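Local coordinates for uncharacterized CBS domain-containing protein (Corynebacterium glutamicum, PDB 2P3H) that is of unknown function but probably belongs to a membrane transport system and may bind flavin adenine dinucleotide, this piece being its CorC_HlyC domain, at residues Asp64-Pro67 with Glu68-Leu71; Pro21-Glu24 with Val25-Ile29. All coordinates share one frame; numbering follows the deposited sequence. Where two conformers were deposited one is given.

Contact 1: residues Asp64-Pro67 with Glu68-Leu71; sequences DFEP and EDYL
Phe-65 and Tyr-70 meet as a T-shaped pair, the edge of the tyrosine ring directed at the face of the phenylalanine ring. Their planes stand 77° apart and the ring centres are 5.3 Å from each other. The edge that does the touching is the CE1 side: Tyr-70 CE1 sits 3.8 Å from Phe-65 CD2 and about as far from CB and CG, while the hydroxyl comes in obliquely, OH lying 3.5 Å from Phe-65 CD2. Both side chains have CG beside the backbone N and anti to the carbonyl carbon, and the intervening turn brings them together.

Asp-69 works on a different part of Phe-65. Its OD2 lies at the edge of the phenylalanine ring, near the ring plane and 3.8 Å from CD1, with the carboxylate steeply inclined to the ring. The same oxygen accepts the backbone N-H of Glu-66, OD2 to N 2.8 Å and nearly straight at 166°, though the donor arrives from above the carboxylate plane. In return Asp-69 N donates to Glu-66 O over 2.9 Å. The two bonds join the same pair of residues, one through the Asp-69 carboxylate and one between backbones, at the start of a short 3-10 turn in the long loop between strands 58-62 and 80-89. One residue on, Tyr-70 N bonds to Pro-67 O at 3.0 Å, and Leu-71 N follows to Glu-68 O. The contact is at the domain surface, where Pro-76, from the returning part of the loop, touches both aromatic side chains and Gln-78 also packs on Phe-65.

Contact 2: residues Pro21-Glu24 with Val25-Ile29; sequences PLDE and VERAI
Pro-21 O takes the N-H of Val-25 and opens the hydrogen-bond ladder of helix 22-29, an alpha helix packed against the antiparallel sheet of the domain, with Pro-21 itself at the N-cap position. The ladder continues with Glu-26 N to Leu-22 O at 2.9 Å, Arg-27 N to Asp-23 O at 3.0 Å and Ala-28 N to Glu-24 O at 3.1 Å. The second of these four i to i+4 bonds is the straightest, at 173°.

Nonpolar side chains face the rest of the domain. Val-25 is buried against Ile-16 and Leu-33; its methyl CG2, placed beside the backbone N with CG1 anti to it (chi1 177°), also lies over the preceding turn, 3.6 Å from the carbonyl oxygen Pro-21 O. Leu-22 packs on Ile-41 and Leu-44 of helix 41-49, while Ala-28 and Ile-29 meet Trp-14 of strand 13-17. The helix therefore rests on the sheet, with its N-terminal end beside helix 41-49.

Charged groups make the remaining contacts. Glu-26 lies along the preceding turn, its CG 3.3 Å from Leu-22 O, and sends OE2 to a hydrogen bond with the backbone N of Leu-33, tying the helix to the loop that follows it. On the more exposed side Asp-23 and Arg-27 run side by side, pointing the same way, with carboxylate and guanidinium planes 77° apart. Their salt bridge is long, OD2 to NH1 3.9 Å, and probably contributes only modestly, with OD2 at the edge of the guanidinium, in its plane. Bends at chi2 and chi3 fold the arginine back over its own helix, where one guanidinium face lies above Asp-23 O and NH2 is 3.8 Å from Glu-24 CA.

From the N terminus, strands 6-10 and 13-17 lead into contact 2, within helix 22-29; helix 41-49 and strand 58-62 follow before contact 1. The two come in series and neither nests nor crosses. Each is local, a 3-10 turn in contact 1 and successive helical turns in contact 2, so neither closes a large loop. The centre of contact 2, whose helix touches strands 6-10 and 13-17 and, at its start, helix 41-49, is about 8 Å from the centre of the chain, that of contact 1 about 19 Å. Their nearest atoms are about 6 Å apart without touching, but Asp-64 touches and hydrogen-bonds through its backbone to Glu-32, just beyond helix 22-29.

Contact 1: residues Asp64-Pro67 with Glu68-Leu71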
loop_
_atom_site.group_PDB
_atom_site.type_symbol
_atom_site.label_atom_id
_atom_site.label_comp_id
_atom_site.label_asym_id
_atom_site.label_seq_id
_atom_site.Cartn_x
_atom_site.Cartn_y
_atom_site.Cartn_z
ATOM N N ASP A 64 -7.165 5.084 5.041
ATOM C CA ASP A 64 -7.862 6.061 5.861
ATOM C C ASP A 64 -9.257 6.282 5.313
ATOM O O ASP A 64 -9.458 6.344 4.091
ATOM C CB ASP A 64 -7.131 7.410 5.839
ATOM C CG ASP A 64 -5.865 7.414 6.689
ATOM O OD1 ASP A 64 -5.490 6.366 7.295
ATOM O OD2 ASP A 64 -5.257 8.492 6.759
ATOM N N PHE A 65 -10.197 6.443 6.227
ATOM C CA PHE A 65 -11.534 6.914 5.889
ATOM C C PHE A 65 -11.441 8.377 5.458
ATOM O O PHE A 65 -10.496 9.072 5.806
ATOM C CB PHE A 65 -12.436 6.803 7.106
ATOM C CG PHE A 65 -12.769 5.387 7.501
ATOM C CD1 PHE A 65 -13.521 4.564 6.647
ATOM C CD2 PHE A 65 -12.375 4.900 8.748
ATOM C CE1 PHE A 65 -13.840 3.248 7.025
ATOM C CE2 PHE A 65 -12.687 3.593 9.140
ATOM C CZ PHE A 65 -13.430 2.769 8.264
ATOM N N GLU A 66 -12.427 8.805 4.680
ATOM C CA GLU A 66 -12.727 10.210 4.483
ATOM C C GLU A 66 -13.911 10.560 5.380
ATOM O O GLU A 66 -14.685 9.665 5.796
ATOM C CB GLU A 66 -13.099 10.481 3.019
ATOM C CG GLU A 66 -12.086 10.010 1.994
ATOM C CD GLU A 66 -10.846 10.866 1.941
ATOM O OE1 GLU A 66 -10.898 12.059 2.338
ATOM O OE2 GLU A 66 -9.796 10.336 1.510
ATOM N N PRO A 67 -14.072 11.850 5.697
ATOM C CA PRO A 67 -15.172 12.255 6.555
ATOM C C PRO A 67 -16.554 11.755 6.064
ATOM O O PRO A 67 -17.364 11.286 6.879
ATOM C CB PRO A 67 -15.065 13.795 6.551
ATOM C CG PRO A 67 -13.575 14.015 6.396
ATOM C CD PRO A 67 -13.196 12.992 5.361
ATOM N N GLU A 68 -16.787 11.803 4.751
ATOM C CA GLU A 68 -18.092 11.431 4.202
ATOM C C GLU A 68 -18.374 9.930 4.368
ATOM O O GLU A 68 -19.513 9.496 4.253
ATOM C CB GLU A 68 -18.231 11.894 2.742
ATOM C CG GLU A 68 -17.246 11.245 1.759
ATOM C CD GLU A 68 -17.774 9.960 1.152
ATOM O OE1 GLU A 68 -19.011 9.815 1.023
ATOM O OE2 GLU A 68 -16.953 9.091 0.798
ATOM N N ASP A 69 -17.338 9.150 4.672
ATOM C CA ASP A 69 -17.534 7.719 4.946
ATOM C C ASP A 69 -18.352 7.507 6.213
ATOM O O ASP A 69 -18.958 6.443 6.396
ATOM C CB ASP A 69 -16.210 6.969 5.046
ATOM C CG ASP A 69 -15.468 6.909 3.714
ATOM O OD1 ASP A 69 -16.131 6.912 2.655
ATOM O OD2 ASP A 69 -14.223 6.853 3.726
ATOM N N TYR A 70 -18.368 8.512 7.088
ATOM C CA TYR A 70 -19.121 8.440 8.336
ATOM C C TYR A 70 -20.499 9.107 8.242
ATOM O O TYR A 70 -21.213 9.181 9.231
ATOM C CB TYR A 70 -18.332 9.105 9.461
ATOM C CG TYR A 70 -17.205 8.265 10.009
ATOM C CD1 TYR A 70 -15.964 8.220 9.374
ATOM C CD2 TYR A 70 -17.392 7.515 11.181
ATOM C CE1 TYR A 70 -14.909 7.431 9.899
ATOM C CE2 TYR A 70 -16.359 6.739 11.708
ATOM C CZ TYR A 70 -15.130 6.701 11.072
ATOM O OH TYR A 70 -14.119 5.919 11.611
ATOM N N LEU A 71 -20.836 9.622 7.063
ATOM C CA LEU A 71 -22.097 10.324 6.847
ATOM C C LEU A 71 -23.190 9.251 6.791
ATOM O O LEU A 71 -23.166 8.378 5.909
ATOM C CB LEU A 71 -22.010 11.162 5.553
ATOM C CG LEU A 71 -23.145 12.106 5.145
ATOM C CD1 LEU A 71 -23.178 13.307 6.064
ATOM C CD2 LEU A 71 -22.966 12.545 3.686
#

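Contact 2: residues Pro21-Glu24 with Val25-Ile29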
loop_
_atom_site.group_PDB
_atom_site.type_symbol
_atom_site.label_atom_id
_atom_site.label_comp_id
_atom_site.label_asym_id
_atom_site.label_seq_id
_atom_site.Cartn_x
_atom_site.Cartn_y
_atom_site.Cartn_z
ATOM N N PRO A 21 7.256 6.769 -3.722
ATOM C CA PRO A 21 6.863 7.687 -2.653
ATOM C C PRO A 21 5.422 7.456 -2.246
ATOM O O PRO A 21 4.565 7.202 -3.109
ATOM C CB PRO A 21 7.032 9.057 -3.310
ATOM C CG PRO A 21 8.163 8.822 -4.358
ATOM C CD PRO A 21 7.755 7.499 -4.918
ATOM N N LEU A 22 5.146 7.519 -0.947
ATOM C CA LEU A 22 3.796 7.280 -0.470
ATOM C C LEU A 22 2.763 8.246 -1.020
ATOM O O LEU A 22 1.645 7.835 -1.324
ATOM C CB LEU A 22 3.751 7.285 1.068
ATOM C CG LEU A 22 4.331 5.987 1.624
ATOM C CD1 LEU A 22 4.561 6.102 3.120
ATOM C CD2 LEU A 22 3.431 4.776 1.302
ATOM N N ASP A 23 3.105 9.525 -1.161
ATOM C CA ASP A 23 2.086 10.429 -1.740
ATOM C C ASP A 23 1.612 9.988 -3.130
ATOM O O ASP A 23 0.449 10.170 -3.464
ATOM C CB ASP A 23 2.495 11.920 -1.678
ATOM C CG ASP A 23 3.749 12.240 -2.467
ATOM O OD1 ASP A 23 4.518 11.333 -2.864
ATOM O OD2 ASP A 23 3.974 13.449 -2.687
ATOM N N GLU A 24 2.546 9.436 -3.908
ATOM C CA GLU A 24 2.320 8.916 -5.254
ATOM C C GLU A 24 1.366 7.716 -5.234
ATOM O O GLU A 24 0.411 7.651 -6.016
ATOM C CB GLU A 24 3.679 8.516 -5.847
ATOM C CG GLU A 24 3.778 8.534 -7.358
ATOM C CD GLU A 24 5.205 8.777 -7.840
ATOM O OE1 GLU A 24 5.754 9.877 -7.579
ATOM O OE2 GLU A 24 5.779 7.868 -8.486
ATOM N N VAL A 25 1.630 6.780 -4.330
ATOM C CA VAL A 25 0.752 5.613 -4.117
ATOM C C VAL A 25 -0.659 6.090 -3.727
ATOM O O VAL A 25 -1.660 5.576 -4.233
ATOM C CB VAL A 25 1.307 4.654 -3.026
ATOM C CG1 VAL A 25 0.331 3.489 -2.792
ATOM C CG2 VAL A 25 2.695 4.107 -3.440
ATOM N N GLU A 26 -0.741 7.014 -2.769
ATOM C CA GLU A 26 -2.044 7.546 -2.356
ATOM C C GLU A 26 -2.838 8.156 -3.521
ATOM O O GLU A 26 -4.039 7.918 -3.655
ATOM C CB GLU A 26 -1.868 8.556 -1.217
ATOM C CG GLU A 26 -1.305 7.933 0.047
ATOM C CD GLU A 26 -1.048 8.966 1.127
ATOM O OE1 GLU A 26 -0.886 10.168 0.799
ATOM O OE2 GLU A 26 -1.022 8.578 2.311
ATOM N N ARG A 27 -2.164 8.935 -4.374
ATOM C CA ARG A 27 -2.802 9.539 -5.542
ATOM C C ARG A 27 -3.342 8.439 -6.473
ATOM O O ARG A 27 -4.465 8.544 -7.006
ATOM C CB ARG A 27 -1.778 10.437 -6.277
ATOM C CG ARG A 27 -2.330 11.679 -6.946
ATOM C CD ARG A 27 -1.322 12.909 -6.901
ATOM N NE ARG A 27 0.111 12.575 -7.133
ATOM C CZ ARG A 27 1.132 12.814 -6.288
ATOM N NH1 ARG A 27 0.952 13.389 -5.110
ATOM N NH2 ARG A 27 2.355 12.465 -6.619
ATOM N N ALA A 28 -2.561 7.375 -6.653
ATOM C CA ALA A 28 -2.935 6.273 -7.555
ATOM C C ALA A 28 -4.141 5.502 -7.056
ATOM O O ALA A 28 -5.070 5.230 -7.811
ATOM C CB ALA A 28 -1.755 5.306 -7.759
ATOM N N ILE A 29 -4.136 5.165 -5.774
ATOM C CA ILE A 29 -5.175 4.289 -5.245
ATOM C C ILE A 29 -6.421 5.060 -4.783
ATOM O O ILE A 29 -7.483 4.449 -4.567
ATOM C CB ILE A 29 -4.637 3.385 -4.132
ATOM C CG1 ILE A 29 -4.376 4.182 -2.847
ATOM C CG2 ILE A 29 -3.327 2.672 -4.610
ATOM C CD1 ILE A 29 -3.775 3.327 -1.728
#